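Local coordinates for protein molybdopterin synthase catalytic subunit (Helicobacter pylori, PDB 3RPF) that probably converts precursor Z (cyclic pyranopterin phosphate) into molybdopterin, inserting two sulfur atoms supplied by the carrier protein MoaD to form the dithiolene group, at residues G48-Y54 against P120-L126; K68-V74 against N103-L107; C34-V40 against Q89-V95; A20-E24 against V75-A79. All coordinates share one frame. Residue numbers count along the deposited sequence, not the author numbering.

The MoaE chain builds two sheets, with the four contacts shared between them and their flanking helices. Contact 3 pairs strands 32-39 and 90-98 of the mixed four-stranded sheet, about 7 Å from the chain's centre. Contact 4, 12 Å away between centres, lays helix 14-27 on strand 74-82, beside 90-98. Contact 2 joins helices 55-71 and 101-118 at the far end, 28 Å from contact 1 between centres. Contact 1 pairs the central strands, 48-53 and 121-127, of the second, antiparallel sheet and touches contact 3 through F51 and S91. Along the chain all pairs alternate except 1 and 2, both segments of 2 lying between those of 1. Contacts 1 and 3 hold probable substrate-binding residues.

Contact 1: residues G48-Y54 against P120-L126. With EDO (1,2-ethanediol), chain G.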
loop_
_atom_site.group_PDB
_atom_site.type_symbol
_atom_site.label_atom_id
_atom_site.label_comp_id
_atom_site.label_asym_id
_atom_site.label_seq_id
_atom_site.Cartn_x
_atom_site.Cartn_y
_atom_site.Cartn_z
ATOM N N GLY A 48 -4.777 -17.109 18.336
ATOM C CA GLY A 48 -5.004 -15.818 17.700
ATOM C C GLY A 48 -4.417 -14.724 18.569
ATOM O O GLY A 48 -3.554 -14.991 19.415
ATOM N N LEU A 49 -4.874 -13.491 18.366
ATOM C CA LEU A 49 -4.377 -12.384 19.152
ATOM C C LEU A 49 -5.551 -11.689 19.816
ATOM O O LEU A 49 -6.709 -11.903 19.442
ATOM C CB LEU A 49 -3.628 -11.382 18.274
ATOM C CG LEU A 49 -2.461 -11.842 17.398
ATOM C CD1 LEU A 49 -2.042 -10.719 16.449
ATOM C CD2 LEU A 49 -1.269 -12.319 18.227
ATOM N N SER A 50 -5.248 -10.847 20.797
ATOM C CA SER A 50 -6.273 -10.044 21.449
ATOM C C SER A 50 -5.733 -8.635 21.636
ATOM O O SER A 50 -4.529 -8.443 21.834
ATOM C CB SER A 50 -6.675 -10.648 22.785
ATOM O OG SER A 50 -7.827 -9.994 23.288
ATOM N N PHE A 51 -6.607 -7.638 21.542
ATOM C CA PHE A 51 -6.154 -6.254 21.623
ATOM C C PHE A 51 -6.896 -5.446 22.702
ATOM O O PHE A 51 -8.111 -5.598 22.874
ATOM C CB PHE A 51 -6.307 -5.566 20.268
ATOM C CG PHE A 51 -5.506 -6.212 19.150
ATOM C CD1 PHE A 51 -4.192 -5.831 18.900
ATOM C CD2 PHE A 51 -6.077 -7.181 18.351
ATOM C CE1 PHE A 51 -3.451 -6.420 17.869
ATOM C CE2 PHE A 51 -5.341 -7.777 17.303
ATOM C CZ PHE A 51 -4.032 -7.392 17.071
ATOM N N ASP A 52 -6.159 -4.614 23.438
ATOM C CA ASP A 52 -6.764 -3.528 24.220
ATOM C C ASP A 52 -6.484 -2.198 23.520
ATOM O O ASP A 52 -5.403 -2.006 22.947
ATOM C CB ASP A 52 -6.186 -3.461 25.629
ATOM C CG ASP A 52 -6.585 -4.642 26.495
ATOM O OD1 ASP A 52 -7.614 -5.306 26.212
ATOM O OD2 ASP A 52 -5.853 -4.903 27.476
ATOM N N ILE A 53 -7.440 -1.273 23.579
ATOM C CA ILE A 53 -7.289 0.030 22.935
ATOM C C ILE A 53 -7.603 1.187 23.880
ATOM O O ILE A 53 -8.640 1.173 24.562
ATOM C CB ILE A 53 -8.201 0.150 21.700
ATOM C CG1 ILE A 53 -7.836 -0.907 20.651
ATOM C CG2 ILE A 53 -8.093 1.551 21.091
ATOM C CD1 ILE A 53 -8.651 -0.808 19.384
ATOM N N TYR A 54 -6.716 2.184 23.942
ATOM C CA TYR A 54 -7.029 3.441 24.669
ATOM C C TYR A 54 -7.829 4.316 23.704
ATOM O O TYR A 54 -7.255 5.048 22.895
ATOM C CB TYR A 54 -5.732 4.144 25.077
ATOM C CG TYR A 54 -5.860 5.377 25.977
ATOM C CD1 TYR A 54 -4.733 5.923 26.588
ATOM C CD2 TYR A 54 -7.083 5.995 26.207
ATOM C CE1 TYR A 54 -4.817 7.036 27.392
ATOM C CE2 TYR A 54 -7.177 7.123 27.017
ATOM C CZ TYR A 54 -6.039 7.635 27.604
ATOM O OH TYR A 54 -6.113 8.748 28.414
ATOM N N PRO A 120 -1.873 3.922 20.563
ATOM C CA PRO A 120 -2.045 3.371 21.914
ATOM C C PRO A 120 -2.888 2.110 21.843
ATOM O O PRO A 120 -4.092 2.153 22.092
ATOM C CB PRO A 120 -2.780 4.487 22.651
ATOM C CG PRO A 120 -3.585 5.190 21.561
ATOM C CD PRO A 120 -2.724 5.103 20.316
ATOM N N ILE A 121 -2.252 1.006 21.450
ATOM C CA ILE A 121 -2.914 -0.289 21.334
ATOM C C ILE A 121 -1.988 -1.365 21.892
ATOM O O ILE A 121 -0.779 -1.322 21.646
ATOM C CB ILE A 121 -3.242 -0.624 19.872
ATOM C CG1 ILE A 121 -4.219 0.408 19.283
ATOM C CG2 ILE A 121 -3.802 -2.032 19.771
ATOM C CD1 ILE A 121 -4.530 0.186 17.780
ATOM N N TRP A 122 -2.545 -2.315 22.650
ATOM C CA TRP A 122 -1.739 -3.359 23.297
ATOM C C TRP A 122 -2.117 -4.742 22.790
ATOM O O TRP A 122 -3.295 -5.081 22.683
ATOM C CB TRP A 122 -1.852 -3.285 24.827
ATOM C CG TRP A 122 -1.320 -1.988 25.335
ATOM C CD1 TRP A 122 -0.034 -1.705 25.674
ATOM C CD2 TRP A 122 -2.055 -0.772 25.490
ATOM N NE1 TRP A 122 0.080 -0.381 26.033
ATOM C CE2 TRP A 122 -1.152 0.211 25.926
ATOM C CE3 TRP A 122 -3.390 -0.418 25.288
ATOM C CZ2 TRP A 122 -1.546 1.525 26.186
ATOM C CZ3 TRP A 122 -3.778 0.884 25.547
ATOM C CH2 TRP A 122 -2.861 1.835 25.997
ATOM N N LYS A 123 -1.106 -5.536 22.470
ATOM C CA LYS A 123 -1.321 -6.824 21.824
ATOM C C LYS A 123 -0.966 -7.966 22.754
ATOM O O LYS A 123 0.039 -7.903 23.461
ATOM C CB LYS A 123 -0.482 -6.930 20.546
ATOM C CG LYS A 123 -0.464 -8.319 19.926
ATOM C CD LYS A 123 0.014 -8.289 18.459
ATOM C CE LYS A 123 1.515 -8.120 18.371
ATOM N NZ LYS A 123 1.981 -8.050 16.942
ATOM N N TYR A 124 -1.788 -9.013 22.721
ATOM C CA TYR A 124 -1.563 -10.226 23.494
ATOM C C TYR A 124 -1.670 -11.435 22.572
ATOM O O TYR A 124 -2.553 -11.488 21.707
ATOM C CB TYR A 124 -2.633 -10.365 24.567
ATOM C CG TYR A 124 -2.779 -9.171 25.490
ATOM C CD1 TYR A 124 -2.241 -9.193 26.773
ATOM C CD2 TYR A 124 -3.467 -8.037 25.089
ATOM C CE1 TYR A 124 -2.385 -8.104 27.636
ATOM C CE2 TYR A 124 -3.617 -6.942 25.941
ATOM C CZ TYR A 124 -3.070 -6.982 27.206
ATOM O OH TYR A 124 -3.217 -5.898 28.047
ATOM N N ASP A 125 -0.801 -12.414 22.764
ATOM C CA ASP A 125 -0.935 -13.711 22.115
ATOM C C ASP A 125 -2.046 -14.489 22.826
ATOM O O ASP A 125 -2.114 -14.470 24.034
ATOM C CB ASP A 125 0.378 -14.486 22.219
ATOM C CG ASP A 125 1.486 -13.893 21.366
ATOM O OD1 ASP A 125 1.203 -13.496 20.236
ATOM O OD2 ASP A 125 2.640 -13.822 21.826
ATOM N N LEU A 126 -2.909 -15.177 22.096
ATOM C CA LEU A 126 -3.908 -16.018 22.734
ATOM C C LEU A 126 -3.366 -17.444 22.765
ATOM O O LEU A 126 -3.268 -18.082 21.739
ATOM C CB LEU A 126 -5.210 -16.006 21.944
ATOM C CG LEU A 126 -6.187 -14.877 22.211
ATOM C CD1 LEU A 126 -7.533 -15.110 21.572
ATOM C CD2 LEU A 126 -6.308 -14.650 23.677
HETATM C C1 EDO G . -11.421 3.564 26.249
HETATM O O1 EDO G . -10.062 3.155 26.424
HETATM C C2 EDO G . -11.588 4.939 26.877
HETATM O O2 EDO G . -10.620 5.834 26.310
#
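P120 enters first: its carbonyl O accepts a bond from Y54 N (3.2 Å), while its CB packs on Y54 CB at 3.8 Å, Y54 standing at the N-cap position of the helix that follows. I121 follows as a branched, strand-favouring residue, its CG2 3.9 Å from F51 CD1 and its CG1 4.1 Å from I53 CG1. W122 makes a two-way backbone pair with D52 (W122 N to D52 O 2.9 Å, D52 N to W122 O 3.0 Å); its indole NE1 bonds P69 of the MoaD chain. These are central strands of an antiparallel four-stranded sheet, flanked by strands 84-86 and 130-133. K123, opposite F51, stretches its aliphatic CD to within 3.8 Å of L49 CD1, carrying the amine onward; K123, Y124 and D125 probably bind substrate, by analogy with relatives. Y124 pairs with S50, both backbone bonds being 2.9 Å. D125 and L49 form a non-hydrogen-bonded pair, the carboxylate of D125 bridging to R137. At L126, CD2 lies 4.1 Å from S50 CB.

Contact 2: residues K68-V74 against N103-L107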
loop_
_atom_site.group_PDB
_atom_site.type_symbol
_atom_site.label_atom_id
_atom_site.label_comp_id
_atom_site.label_asym_id
_atom_site.label_seq_id
_atom_site.Cartn_x
_atom_site.Cartn_y
_atom_site.Cartn_z
ATOM N N LYS A 68 -3.934 15.847 8.494
ATOM C CA LYS A 68 -2.699 16.070 7.737
ATOM C C LYS A 68 -2.853 15.509 6.327
ATOM O O LYS A 68 -2.383 16.095 5.362
ATOM C CB LYS A 68 -1.509 15.406 8.442
ATOM C CG LYS A 68 -0.323 15.151 7.519
ATOM C CD LYS A 68 0.966 14.967 8.308
ATOM C CE LYS A 68 2.071 14.380 7.428
ATOM N NZ LYS A 68 3.432 14.493 8.043
ATOM N N ALA A 69 -3.520 14.368 6.228
ATOM C CA ALA A 69 -3.792 13.740 4.952
ATOM C C ALA A 69 -4.719 14.614 4.103
ATOM O O ALA A 69 -4.484 14.837 2.906
ATOM C CB ALA A 69 -4.402 12.362 5.201
ATOM N N LYS A 70 -5.780 15.112 4.725
ATOM C CA LYS A 70 -6.765 15.921 4.011
ATOM C C LYS A 70 -6.127 17.165 3.411
ATOM O O LYS A 70 -6.446 17.544 2.277
ATOM C CB LYS A 70 -7.908 16.309 4.949
ATOM C CG LYS A 70 -9.093 16.940 4.230
ATOM C CD LYS A 70 -10.279 17.056 5.178
ATOM C CE LYS A 70 -11.443 17.790 4.514
ATOM N NZ LYS A 70 -12.575 18.009 5.466
ATOM N N ASP A 71 -5.238 17.811 4.161
ATOM C CA ASP A 71 -4.516 18.966 3.621
ATOM C C ASP A 71 -3.773 18.649 2.327
ATOM O O ASP A 71 -3.491 19.541 1.537
ATOM C CB ASP A 71 -3.550 19.522 4.667
ATOM C CG ASP A 71 -4.254 20.364 5.699
ATOM O OD1 ASP A 71 -5.414 20.754 5.429
ATOM O OD2 ASP A 71 -3.655 20.637 6.768
ATOM N N LEU A 72 -3.453 17.378 2.110
ATOM C CA LEU A 72 -2.721 16.969 0.911
ATOM C C LEU A 72 -3.634 16.347 -0.131
ATOM O O LEU A 72 -3.158 15.780 -1.106
ATOM C CB LEU A 72 -1.615 15.978 1.266
ATOM C CG LEU A 72 -0.462 16.511 2.110
ATOM C CD1 LEU A 72 0.587 15.434 2.292
ATOM C CD2 LEU A 72 0.146 17.720 1.452
ATOM N N GLY A 73 -4.943 16.434 0.079
ATOM C CA GLY A 73 -5.888 15.909 -0.898
ATOM C C GLY A 73 -6.093 14.407 -0.773
ATOM O O GLY A 73 -6.623 13.772 -1.682
ATOM N N VAL A 74 -5.682 13.836 0.355
ATOM C CA VAL A 74 -5.776 12.392 0.570
ATOM C C VAL A 74 -6.762 12.035 1.687
ATOM O O VAL A 74 -6.714 12.620 2.768
ATOM C CB VAL A 74 -4.395 11.825 0.931
ATOM C CG1 VAL A 74 -4.487 10.359 1.361
ATOM C CG2 VAL A 74 -3.441 11.989 -0.261
ATOM N N ASN A 103 1.040 11.564 -3.319
ATOM C CA ASN A 103 0.762 11.870 -1.911
ATOM C C ASN A 103 0.103 10.706 -1.190
ATOM O O ASN A 103 0.358 10.479 -0.010
ATOM C CB ASN A 103 -0.109 13.120 -1.756
ATOM C CG ASN A 103 0.540 14.360 -2.329
ATOM O OD1 ASN A 103 1.744 14.387 -2.581
ATOM N ND2 ASN A 103 -0.260 15.400 -2.532
ATOM N N ALA A 104 -0.767 9.983 -1.887
ATOM C CA ALA A 104 -1.463 8.853 -1.264
ATOM C C ALA A 104 -0.472 7.790 -0.818
ATOM O O ALA A 104 -0.591 7.231 0.277
ATOM C CB ALA A 104 -2.470 8.252 -2.227
ATOM N N LEU A 105 0.498 7.491 -1.673
ATOM C CA LEU A 105 1.500 6.481 -1.334
ATOM C C LEU A 105 2.445 6.951 -0.226
ATOM O O LEU A 105 2.894 6.150 0.586
ATOM C CB LEU A 105 2.313 6.101 -2.574
ATOM C CG LEU A 105 1.601 5.157 -3.537
ATOM C CD1 LEU A 105 2.330 5.115 -4.884
ATOM C CD2 LEU A 105 1.521 3.782 -2.943
ATOM N N GLU A 106 2.765 8.240 -0.208
ATOM C CA GLU A 106 3.677 8.771 0.798
ATOM C C GLU A 106 3.017 8.754 2.170
ATOM O O GLU A 106 3.620 8.315 3.147
ATOM C CB GLU A 106 4.120 10.196 0.437
ATOM N N LEU A 107 1.773 9.212 2.252
ATOM C CA LEU A 107 1.064 9.182 3.539
ATOM C C LEU A 107 0.889 7.750 4.045
ATOM O O LEU A 107 0.991 7.476 5.239
ATOM C CB LEU A 107 -0.289 9.858 3.408
ATOM C CG LEU A 107 -0.222 11.375 3.510
ATOM C CD1 LEU A 107 -1.403 11.991 2.799
ATOM C CD2 LEU A 107 -0.195 11.778 4.975
HETATM O O HOH W 1 -3.025 14.358 -3.333
#
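This is a small, partly buried apolar contact between the end of one helix, with the turn that follows it, and the first part of another: helix 55-71 runs out into strand 74-82 beside helix 101-118. L107 contributes most. Its CD1 sits 3.5 Å from V74 CB, 3.9 Å from A69 CB and 4.0 Å from L72 CD1, so one leucine methyl fills the space bounded by three apolar residues. A69 suits its place because a methyl lets the leucine come close to the helix backbone, CD1 of L107 being 3.7 Å from A69 CA. The helix stops in a Schellman motif, with V74 N bonded to A69 O (3.0 Å) and G73 N to K70 O (2.9 Å). G73 is the C-prime residue, and its positive phi of 81° favours glycine. The turn brings L72 O towards the second helix, where the amide N103 ND2 donates to it at 3.3 Å; a water also donates to L72 O (2.6 Å). V74, a branched residue just past the turn, places CG2 3.8 Å from N103 CB and 4.3 Å from A104 CB. Beneath, V74 and L107 both rest on S96 of strand 90-98, whose hydroxyl is hydrogen-bonded to A104 O.

Contact 3: residues C34-V40 against Q89-V95; sequences CVFVGIV and QSSFLCV
Five backbone hydrogen bonds join C34-V40 to Q89-V95, antiparallel strands with axes at 171° and 4.7 Å apart at their closest. F36 and C94 form a two-way pair (F36 N to C94 O 2.9 Å, C94 N to F36 O 3.0 Å). G38 N donates to F92 O at 2.9 Å, but G38 O accepts from S91 N, also at 2.9 Å, and V40 N bonds Q89 O at 2.8 Å. S91 and F92 both face G38 in a classic beta bulge; S91 (phi/psi -118/-12°) has a psi far from the others, which are extended (phi about -70 to -155°, psi about 120 to 157°), and the register shifts by one, so that I39 pairs with S90. The non-hydrogen-bonded pairs V35-V95 and V37-L93 have CA atoms 4.5 Å apart. On their face V37 (chi1 t) sets CG2 3.7 Å from L93 CD1 and CG1 3.5 Å from S90 OG, branched side chains layered beneath helix 14-27. On the other face F36 and F92 (chi1 t, chi2 86° and 58°) meet rim to rim, centroids 6.0 Å apart and planes at 48°, CD2 of F36 3.7 Å from CE2 of F92, and F36 CB lies 3.9 Å from C94 SG. S91 OG bonds G74 of the MoaD chain. Residues 34-37 also pair with the second MoaE subunit, continuing this mixed sheet across the dimer, while I39 and V40 belong to the probable substrate site.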
loop_
_atom_site.group_PDB
_atom_site.type_symbol
_atom_site.label_atom_id
_atom_site.label_comp_id
_atom_site.label_asym_id
_atom_site.label_seq_id
_atom_site.Cartn_x
_atom_site.Cartn_y
_atom_site.Cartn_z
ATOM N N CYS A 34 -4.766 2.971 -1.978
ATOM C CA CYS A 34 -3.810 2.114 -1.274
ATOM C C CYS A 34 -4.412 1.504 -0.017
ATOM O O CYS A 34 -4.940 2.222 0.831
ATOM C CB CYS A 34 -2.597 2.917 -0.839
ATOM S SG CYS A 34 -1.975 4.070 -2.062
ATOM N N VAL A 35 -4.285 0.187 0.125
ATOM C CA VAL A 35 -4.856 -0.533 1.257
ATOM C C VAL A 35 -3.773 -1.346 1.951
ATOM O O VAL A 35 -2.875 -1.897 1.297
ATOM C CB VAL A 35 -5.951 -1.509 0.802
ATOM C CG1 VAL A 35 -6.347 -2.428 1.945
ATOM C CG2 VAL A 35 -7.154 -0.752 0.275
ATOM N N PHE A 36 -3.846 -1.388 3.274
ATOM C CA PHE A 36 -3.065 -2.328 4.053
ATOM C C PHE A 36 -3.996 -3.132 4.943
ATOM O O PHE A 36 -4.911 -2.579 5.556
ATOM C CB PHE A 36 -2.035 -1.621 4.936
ATOM C CG PHE A 36 -1.178 -2.575 5.716
ATOM C CD1 PHE A 36 -0.025 -3.112 5.153
ATOM C CD2 PHE A 36 -1.536 -2.967 6.989
ATOM C CE1 PHE A 36 0.762 -4.005 5.862
ATOM C CE2 PHE A 36 -0.742 -3.871 7.710
ATOM C CZ PHE A 36 0.397 -4.384 7.142
ATOM N N VAL A 37 -3.761 -4.435 5.017
ATOM C CA VAL A 37 -4.539 -5.287 5.890
ATOM C C VAL A 37 -3.577 -6.108 6.746
ATOM O O VAL A 37 -2.710 -6.803 6.214
ATOM C CB VAL A 37 -5.458 -6.228 5.108
ATOM C CG1 VAL A 37 -6.228 -7.149 6.087
ATOM C CG2 VAL A 37 -6.414 -5.419 4.234
ATOM N N GLY A 38 -3.708 -5.990 8.065
ATOM C CA GLY A 38 -2.941 -6.809 8.995
ATOM C C GLY A 38 -3.756 -8.035 9.372
ATOM O O GLY A 38 -4.869 -7.914 9.901
ATOM N N ILE A 39 -3.208 -9.213 9.078
ATOM C CA ILE A 39 -3.920 -10.469 9.237
ATOM C C ILE A 39 -3.237 -11.285 10.310
ATOM O O ILE A 39 -2.018 -11.404 10.309
ATOM C CB ILE A 39 -3.861 -11.288 7.946
ATOM C CG1 ILE A 39 -4.541 -10.535 6.805
ATOM C CG2 ILE A 39 -4.463 -12.677 8.169
ATOM C CD1 ILE A 39 -4.164 -11.058 5.431
ATOM N N VAL A 40 -4.013 -11.842 11.239
ATOM C CA VAL A 40 -3.422 -12.640 12.294
ATOM C C VAL A 40 -2.929 -13.955 11.708
ATOM O O VAL A 40 -3.686 -14.711 11.101
ATOM C CB VAL A 40 -4.428 -12.892 13.437
ATOM C CG1 VAL A 40 -3.851 -13.873 14.437
ATOM C CG2 VAL A 40 -4.799 -11.571 14.123
ATOM N N GLN A 89 -7.872 -14.261 10.568
ATOM C CA GLN A 89 -8.762 -13.099 10.569
ATOM C C GLN A 89 -7.978 -11.788 10.600
ATOM O O GLN A 89 -6.825 -11.756 11.044
ATOM C CB GLN A 89 -9.741 -13.162 11.749
ATOM C CG GLN A 89 -10.603 -14.418 11.768
ATOM C CD GLN A 89 -11.736 -14.347 12.778
ATOM O OE1 GLN A 89 -11.568 -13.849 13.896
ATOM N NE2 GLN A 89 -12.899 -14.855 12.386
ATOM N N SER A 90 -8.608 -10.709 10.140
ATOM C CA SER A 90 -7.943 -9.409 10.044
ATOM C C SER A 90 -8.165 -8.546 11.275
ATOM O O SER A 90 -9.264 -8.497 11.824
ATOM C CB SER A 90 -8.413 -8.660 8.789
ATOM O OG SER A 90 -8.266 -9.472 7.634
ATOM N N SER A 91 -7.122 -7.844 11.699
ATOM C CA SER A 91 -7.208 -7.085 12.946
ATOM C C SER A 91 -7.021 -5.597 12.709
ATOM O O SER A 91 -7.280 -4.781 13.598
ATOM C CB SER A 91 -6.143 -7.573 13.917
ATOM O OG SER A 91 -4.851 -7.376 13.372
ATOM N N PHE A 92 -6.575 -5.236 11.509
ATOM C CA PHE A 92 -6.256 -3.845 11.235
ATOM C C PHE A 92 -6.366 -3.638 9.732
ATOM O O PHE A 92 -6.015 -4.522 8.956
ATOM C CB PHE A 92 -4.831 -3.546 11.731
ATOM C CG PHE A 92 -4.242 -2.246 11.204
ATOM C CD1 PHE A 92 -4.875 -1.030 11.432
ATOM C CD2 PHE A 92 -3.024 -2.246 10.531
ATOM C CE1 PHE A 92 -4.334 0.161 10.968
ATOM C CE2 PHE A 92 -2.460 -1.055 10.067
ATOM C CZ PHE A 92 -3.121 0.160 10.287
ATOM N N LEU A 93 -6.890 -2.488 9.336
ATOM C CA LEU A 93 -7.037 -2.169 7.925
ATOM C C LEU A 93 -6.945 -0.673 7.795
ATOM O O LEU A 93 -7.506 0.068 8.614
ATOM C CB LEU A 93 -8.392 -2.659 7.398
ATOM C CG LEU A 93 -8.663 -2.413 5.912
ATOM C CD1 LEU A 93 -9.430 -3.571 5.286
ATOM C CD2 LEU A 93 -9.422 -1.121 5.737
ATOM N N CYS A 94 -6.216 -0.205 6.790
ATOM C CA CYS A 94 -6.247 1.214 6.512
ATOM C C CYS A 94 -6.184 1.497 5.040
ATOM O O CYS A 94 -5.732 0.663 4.233
ATOM C CB CYS A 94 -5.148 1.951 7.272
ATOM S SG CYS A 94 -3.492 1.531 6.771
ATOM N N VAL A 95 -6.689 2.672 4.682
ATOM C CA VAL A 95 -6.741 3.078 3.281
ATOM C C VAL A 95 -6.256 4.502 3.178
ATOM O O VAL A 95 -6.545 5.338 4.041
ATOM C CB VAL A 95 -8.176 2.990 2.734
ATOM C CG1 VAL A 95 -9.111 3.874 3.573
ATOM C CG2 VAL A 95 -8.224 3.386 1.272
#

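Contact 4: residues A20-E24 against V75-A79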
loop_
_atom_site.group_PDB
_atom_site.type_symbol
_atom_site.label_atom_id
_atom_site.label_comp_id
_atom_site.label_asym_id
_atom_site.label_seq_id
_atom_site.Cartn_x
_atom_site.Cartn_y
_atom_site.Cartn_z
ATOM N N ALA A 20 -16.831 -0.604 0.820
ATOM C CA ALA A 20 -17.268 0.747 1.168
ATOM C C ALA A 20 -16.209 1.769 0.812
ATOM O O ALA A 20 -16.515 2.841 0.287
ATOM C CB ALA A 20 -17.614 0.843 2.651
ATOM N N TYR A 21 -14.955 1.453 1.110
ATOM C CA TYR A 21 -13.886 2.403 0.824
ATOM C C TYR A 21 -13.778 2.670 -0.679
ATOM O O TYR A 21 -13.615 3.816 -1.101
ATOM C CB TYR A 21 -12.558 1.885 1.367
ATOM C CG TYR A 21 -12.436 1.943 2.872
ATOM C CD1 TYR A 21 -13.067 2.943 3.609
ATOM C CD2 TYR A 21 -11.687 0.998 3.560
ATOM C CE1 TYR A 21 -12.944 2.997 4.996
ATOM C CE2 TYR A 21 -11.563 1.043 4.943
ATOM C CZ TYR A 21 -12.193 2.046 5.654
ATOM O OH TYR A 21 -12.066 2.085 7.031
ATOM N N GLN A 22 -13.874 1.614 -1.477
ATOM C CA GLN A 22 -13.754 1.743 -2.925
ATOM C C GLN A 22 -14.881 2.571 -3.492
ATOM O O GLN A 22 -14.659 3.419 -4.348
ATOM C CB GLN A 22 -13.758 0.372 -3.602
ATOM C CG GLN A 22 -12.385 -0.164 -3.905
ATOM C CD GLN A 22 -12.438 -1.602 -4.354
ATOM O OE1 GLN A 22 -12.526 -2.519 -3.530
ATOM N NE2 GLN A 22 -12.406 -1.814 -5.666
ATOM N N GLU A 23 -16.097 2.308 -3.025
ATOM C CA GLU A 23 -17.252 3.084 -3.451
ATOM C C GLU A 23 -17.014 4.561 -3.174
ATOM O O GLU A 23 -17.345 5.415 -3.992
ATOM C CB GLU A 23 -18.521 2.588 -2.763
ATOM C CG GLU A 23 -18.928 1.182 -3.194
ATOM C CD GLU A 23 -20.184 0.690 -2.501
ATOM O OE1 GLU A 23 -20.556 1.269 -1.454
ATOM O OE2 GLU A 23 -20.800 -0.277 -3.006
ATOM N N GLU A 24 -16.423 4.863 -2.023
ATOM C CA GLU A 24 -16.072 6.241 -1.712
ATOM C C GLU A 24 -15.045 6.755 -2.721
ATOM O O GLU A 24 -15.158 7.872 -3.215
ATOM C CB GLU A 24 -15.533 6.367 -0.282
ATOM C CG GLU A 24 -15.278 7.811 0.159
ATOM C CD GLU A 24 -14.763 7.903 1.591
ATOM O OE1 GLU A 24 -15.008 6.960 2.373
ATOM O OE2 GLU A 24 -14.114 8.917 1.938
ATOM N N VAL A 75 -7.651 11.079 1.414
ATOM C CA VAL A 75 -8.525 10.515 2.432
ATOM C C VAL A 75 -7.844 9.346 3.119
ATOM O O VAL A 75 -7.503 8.339 2.482
ATOM C CB VAL A 75 -9.837 10.002 1.852
ATOM C CG1 VAL A 75 -10.637 9.266 2.931
ATOM C CG2 VAL A 75 -10.654 11.157 1.290
ATOM N N LEU A 76 -7.653 9.474 4.422
ATOM C CA LEU A 76 -6.997 8.424 5.185
ATOM C C LEU A 76 -7.958 7.938 6.249
ATOM O O LEU A 76 -8.420 8.725 7.082
ATOM C CB LEU A 76 -5.727 8.975 5.823
ATOM C CG LEU A 76 -4.906 8.013 6.691
ATOM C CD1 LEU A 76 -4.342 6.853 5.859
ATOM C CD2 LEU A 76 -3.777 8.773 7.389
ATOM N N LYS A 77 -8.282 6.648 6.215
ATOM C CA LYS A 77 -9.167 6.062 7.230
ATOM C C LYS A 77 -8.625 4.737 7.693
ATOM O O LYS A 77 -7.803 4.113 7.002
ATOM C CB LYS A 77 -10.573 5.871 6.663
ATOM C CG LYS A 77 -11.193 7.184 6.206
ATOM C CD LYS A 77 -12.588 6.975 5.651
ATOM C CE LYS A 77 -13.234 8.319 5.327
ATOM N NZ LYS A 77 -14.647 8.158 4.881
HETATM N N MSE A 78 -9.067 4.305 8.873
HETATM C CA MSE A 78 -8.614 3.033 9.403
HETATM C C MSE A 78 -9.688 2.349 10.244
HETATM O O MSE A 78 -10.678 2.974 10.674
HETATM C CB MSE A 78 -7.354 3.238 10.251
HETATM C CG MSE A 78 -7.626 4.003 11.554
HETATM SE SE MSE A 78 -6.173 3.818 12.848
HETATM C CE MSE A 78 -6.576 2.013 13.444
ATOM N N ALA A 79 -9.485 1.056 10.463
ATOM C CA ALA A 79 -10.329 0.279 11.353
ATOM C C ALA A 79 -9.411 -0.666 12.084
ATOM O O ALA A 79 -8.397 -1.092 11.535
ATOM C CB ALA A 79 -11.354 -0.511 10.569
HETATM O O HOH W 2 -12.786 3.728 8.813
#
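Helix 14-27 packs along one face of the mixed sheet here, an alpha/beta layer in which the A20-E24 segment runs nearly antiparallel (169°) to strand residues V75-A79. The axes stay 11.4 Å apart, so long side chains have to span the gap, and three of them, K77, Y21 and E24, account for most of the buried surface. K77 has an extended side chain, with chi2 to chi4 all t, which carries its amine from the strand to the helix. There it forms a salt bridge with E24, also extended (chi1 and chi2 t): NZ of K77 lies 2.8 Å from OE1 of E24, with a weaker bond of 3.1 Å from the same NZ to OE2 of E24. The carboxylate has a second positive partner in K28, so the glutamate lies between two lysines, K77 and K28. V75, a beta-branched strand residue, places CG1 3.6 Å from OE2 of E24. Y21 lies one helical turn before E24; E24 points toward the strand, and Y21, which starts out sideways, brings its ring end nearer. Its ring touches the aliphatic part of the lysine and also packs on L93 of the neighbouring strand, combining an apolar body with a polar tip. CE1 of Y21 is 4.0 Å from CD of K77, and a water lies 2.5 Å from the OH of Y21 and 2.9 Å from M78 O, linking the two.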